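RNA 2',3'-cyclic phosphodiesterase (Deinococcus radiodurans, PDB 5H7E) belongs to the LigT-like phosphoesterases of the 2H clan. Local coordinates at residues 73-78 / 94-99. Numbering follows the deposited sequence.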
ATOM      1  N   LEU A  73      -5.342  12.666   5.048  1.00 20.42           N
ATOM      2  CA  LEU A  73      -4.762  12.929   3.738  1.00 17.75           C
ATOM      3  C   LEU A  73      -5.845  12.814   2.684  1.00 20.62           C
ATOM      4  O   LEU A  73      -6.696  11.941   2.764  1.00 22.56           O
ATOM      5  CB  LEU A  73      -3.643  11.937   3.416  1.00 18.31           C
ATOM      6  CG  LEU A  73      -2.485  11.946   4.432  1.00 21.31           C
ATOM      7  CD1 LEU A  73      -1.482  10.922   3.958  1.00 23.38           C
ATOM      8  CD2 LEU A  73      -1.865  13.334   4.521  1.00 22.12           C
ATOM      9  N   HIS A  74      -5.806  13.689   1.677  1.00 18.24           N
ATOM     10  CA  HIS A  74      -6.788  13.641   0.605  1.00 17.41           C
ATOM     11  C   HIS A  74      -6.139  12.978  -0.591  1.00 16.63           C
ATOM     12  O   HIS A  74      -5.232  13.547  -1.199  1.00 19.67           O
ATOM     13  CB  HIS A  74      -7.293  15.028   0.267  1.00 21.01           C
ATOM     14  CG  HIS A  74      -8.420  14.983  -0.714  1.00 28.92           C
ATOM     15  ND1 HIS A  74      -8.357  15.569  -1.959  1.00 44.54           N
ATOM     16  CD2 HIS A  74      -9.611  14.335  -0.659  1.00 36.39           C
ATOM     17  CE1 HIS A  74      -9.480  15.331  -2.610  1.00 37.57           C
ATOM     18  NE2 HIS A  74     -10.262  14.593  -1.840  1.00 44.04           N
ATOM     19  N   VAL A  75      -6.531  11.719  -0.868  1.00 15.84           N
ATOM     20  CA  VAL A  75      -5.838  10.889  -1.829  1.00 15.56           C
ATOM     21  C   VAL A  75      -6.631  10.873  -3.121  1.00 16.45           C
ATOM     22  O   VAL A  75      -7.840  10.631  -3.097  1.00 18.00           O
ATOM     23  CB  VAL A  75      -5.686   9.458  -1.300  1.00 16.66           C
ATOM     24  CG1 VAL A  75      -4.766   8.629  -2.275  1.00 17.39           C
ATOM     25  CG2 VAL A  75      -5.051   9.472   0.130  1.00 18.30           C
ATOM     26  N   ASN A  76      -5.952  11.176  -4.235  1.00 16.89           N
ATOM     27  CA  ASN A  76      -6.590  11.237  -5.547  1.00 17.45           C
ATOM     28  C   ASN A  76      -6.130  10.068  -6.389  1.00 17.25           C
ATOM     29  O   ASN A  76      -4.926   9.828  -6.490  1.00 18.42           O
ATOM     30  CB  ASN A  76      -6.189  12.531  -6.218  1.00 18.80           C
ATOM     31  CG  ASN A  76      -6.596  13.718  -5.396  1.00 24.79           C
ATOM     32  OD1 ASN A  76      -7.771  14.040  -5.349  1.00 26.64           O
ATOM     33  ND2 ASN A  76      -5.632  14.384  -4.762  1.00 31.70           N
ATOM     34  N   LEU A  77      -7.080   9.352  -6.995  1.00 16.41           N
ATOM     35  CA  LEU A  77      -6.735   8.414  -8.060  1.00 16.72           C
ATOM     36  C   LEU A  77      -6.316   9.170  -9.301  1.00 18.44           C
ATOM     37  O   LEU A  77      -6.856  10.254  -9.598  1.00 20.98           O
ATOM     38  CB  LEU A  77      -7.929   7.539  -8.440  1.00 15.91           C
ATOM     39  CG  LEU A  77      -8.533   6.615  -7.384  1.00 17.05           C
ATOM     40  CD1 LEU A  77      -9.648   5.800  -8.018  1.00 17.53           C
ATOM     41  CD2 LEU A  77      -7.455   5.718  -6.778  1.00 20.02           C
ATOM     42  N   ARG A  78      -5.314   8.614 -10.015  1.00 16.01           N
ATOM     43  CA  ARG A  78      -4.866   9.234 -11.248  1.00 16.98           C
ATOM     44  C   ARG A  78      -5.004   8.188 -12.358  1.00 18.47           C
ATOM     45  O   ARG A  78      -6.099   7.678 -12.559  1.00 20.40           O
ATOM     46  CB  ARG A  78      -3.445   9.826 -11.099  1.00 20.03           C
ATOM     47  CG  ARG A  78      -3.373  10.873  -9.931  1.00 21.24           C
ATOM     48  CD  ARG A  78      -4.186  12.144 -10.326  1.00 20.89           C
ATOM     49  NE  ARG A  78      -3.582  12.860 -11.449  1.00 26.51           N
ATOM     50  CZ  ARG A  78      -4.103  13.965 -11.992  1.00 24.25           C
ATOM     51  NH1 ARG A  78      -5.287  14.368 -11.594  1.00 31.07           N
ATOM     52  NH2 ARG A  78      -3.477  14.598 -12.996  1.00 25.68           N
ATOM     53  N   VAL A  94      -3.044   1.490 -10.325  1.00 17.66           N
ATOM     54  CA  VAL A  94      -3.508   2.882 -10.489  1.00 16.85           C
ATOM     55  C   VAL A  94      -2.646   3.772  -9.605  1.00 16.00           C
ATOM     56  O   VAL A  94      -2.394   3.447  -8.440  1.00 16.56           O
ATOM     57  CB  VAL A  94      -5.000   3.046 -10.173  1.00 16.93           C
ATOM     58  CG1 VAL A  94      -5.389   2.554  -8.742  1.00 18.70           C
ATOM     59  CG2 VAL A  94      -5.455   4.494 -10.360  1.00 17.58           C
ATOM     60  N   LYS A  95      -2.155   4.878 -10.183  1.00 15.91           N
ATOM     61  CA  LYS A  95      -1.367   5.834  -9.413  1.00 17.33           C
ATOM     62  C   LYS A  95      -2.266   6.602  -8.451  1.00 16.86           C
ATOM     63  O   LYS A  95      -3.401   6.937  -8.779  1.00 19.04           O
ATOM     64  CB  LYS A  95      -0.692   6.794 -10.377  1.00 17.49           C
ATOM     65  CG  LYS A  95       0.065   7.930  -9.681  1.00 24.17           C
ATOM     66  CD  LYS A  95       0.746   8.786 -10.802  1.00 40.82           C
ATOM     67  CE  LYS A  95       1.551   9.923 -10.243  1.00 59.59           C
ATOM     68  NZ  LYS A  95       0.730  10.668  -9.273  1.00 61.12           N
ATOM     69  N   THR A  96      -1.734   6.916  -7.249  1.00 16.71           N
ATOM     70  CA  THR A  96      -2.454   7.742  -6.280  1.00 16.15           C
ATOM     71  C   THR A  96      -1.562   8.915  -5.928  1.00 19.94           C
ATOM     72  O   THR A  96      -0.334   8.791  -5.938  1.00 23.04           O
ATOM     73  CB  THR A  96      -2.800   6.998  -4.998  1.00 16.68           C
ATOM     74  OG1 THR A  96      -1.591   6.404  -4.476  1.00 19.78           O
ATOM     75  CG2 THR A  96      -3.749   5.830  -5.292  1.00 19.47           C
ATOM     76  N   GLU A  97      -2.198  10.072  -5.695  1.00 18.89           N
ATOM     77  CA  GLU A  97      -1.435  11.280  -5.323  1.00 18.28           C
ATOM     78  C   GLU A  97      -2.087  11.881  -4.094  1.00 19.32           C
ATOM     79  O   GLU A  97      -3.304  11.918  -4.008  1.00 20.03           O
ATOM     80  CB  GLU A  97      -1.460  12.305  -6.444  1.00 19.71           C
ATOM     81  CG  GLU A  97      -0.663  13.581  -6.177  1.00 36.78           C
ATOM     82  CD  GLU A  97      -1.459  14.680  -5.449  1.00 50.03           C
ATOM     83  OE1 GLU A  97      -2.702  14.717  -5.570  1.00 59.69           O
ATOM     84  OE2 GLU A  97      -0.825  15.509  -4.757  1.00 44.27           O
ATOM     85  N   ALA A  98      -1.273  12.388  -3.144  1.00 18.80           N
ATOM     86  CA  ALA A  98      -1.829  13.141  -2.018  1.00 18.74           C
ATOM     87  C   ALA A  98      -0.746  14.062  -1.492  1.00 18.86           C
ATOM     88  O   ALA A  98       0.383  13.618  -1.310  1.00 21.01           O
ATOM     89  CB  ALA A  98      -2.307  12.219  -0.863  1.00 18.76           C
ATOM     90  N   GLU A  99      -1.129  15.290  -1.138  1.00 17.73           N
ATOM     91  CA  GLU A  99      -0.162  16.149  -0.443  1.00 18.27           C
ATOM     92  C   GLU A  99       0.308  15.473   0.843  1.00 22.44           C
ATOM     93  O   GLU A  99      -0.499  15.036   1.667  1.00 21.77           O
ATOM     94  CB  GLU A  99      -0.822  17.497  -0.112  1.00 17.89           C
ATOM     95  CG  GLU A  99       0.174  18.498   0.506  1.00 19.42           C
ATOM     96  CD  GLU A  99      -0.457  19.771   1.019  1.00 25.06           C
ATOM     97  OE1 GLU A  99      -1.712  19.888   1.046  1.00 28.95           O
ATOM     98  OE2 GLU A  99       0.322  20.683   1.396  1.00 24.27           O
TER
HETATM   99  O   HOH W   1      -3.370  15.403   1.677  1.00 19.36           O
HETATM  100  O   HOH W   2      -3.953  15.931  -1.151  1.00 23.35           O
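Asn76 and Glu97 form an antiparallel hydrogen-bonded pair, with Asn76 N giving a nearly straight 2.8 Å bond to Glu97 O and Glu97 N returning one to Asn76 O, while the short axes of 73-78 and 94-97 run at 150° to each other. Arg78 N to Lys95 O, 2.8 Å, continues the ladder, and Leu77 faces Thr96 as the non-hydrogen-bonded pair between. Beyond Glu97 direct bonding gives way to water: one molecule joins His74 N to Glu99 O, a second accepts from Glu99 N and donates to His74 O. Ala98 CB, 3.2 Å from His74 O, presses on that oxygen from the side away from the two waters.

The side chains of Asn76 and Glu97 run alongside each other in a common direction, their amide and carboxylate planes only 2° apart. Asn76 ND2 meets Glu97 OE1 at 3.1 Å, nearly along the C-O axis, although the acceptor sits 23° out of the amide plane; a weak second bond from ND2 reaches Glu97 O. Glu97 CG is anti to its backbone N, and the bend at chi2 carries CD off the extended path. On the same face, Arg78 and Lys95 are neighbours, touching through their CB atoms.

The other face is mostly apolar, with Thr96 contributing its CB and CG2: Val75 CG1 packs on Thr96 CB at 3.7 Å, its CG2 meets Ala98 CB, and Leu77 CD2 reaches Thr96 CG2.

This beta hairpin of strands 73-83 and 91-97 lies within the antiparallel sheet: strand 148-160 flanks 73-83, 127-132 flanks 91-97, and Ile18 and Leu22 of helix 16-26 cover Leu77, with Leu22 also touching Val94.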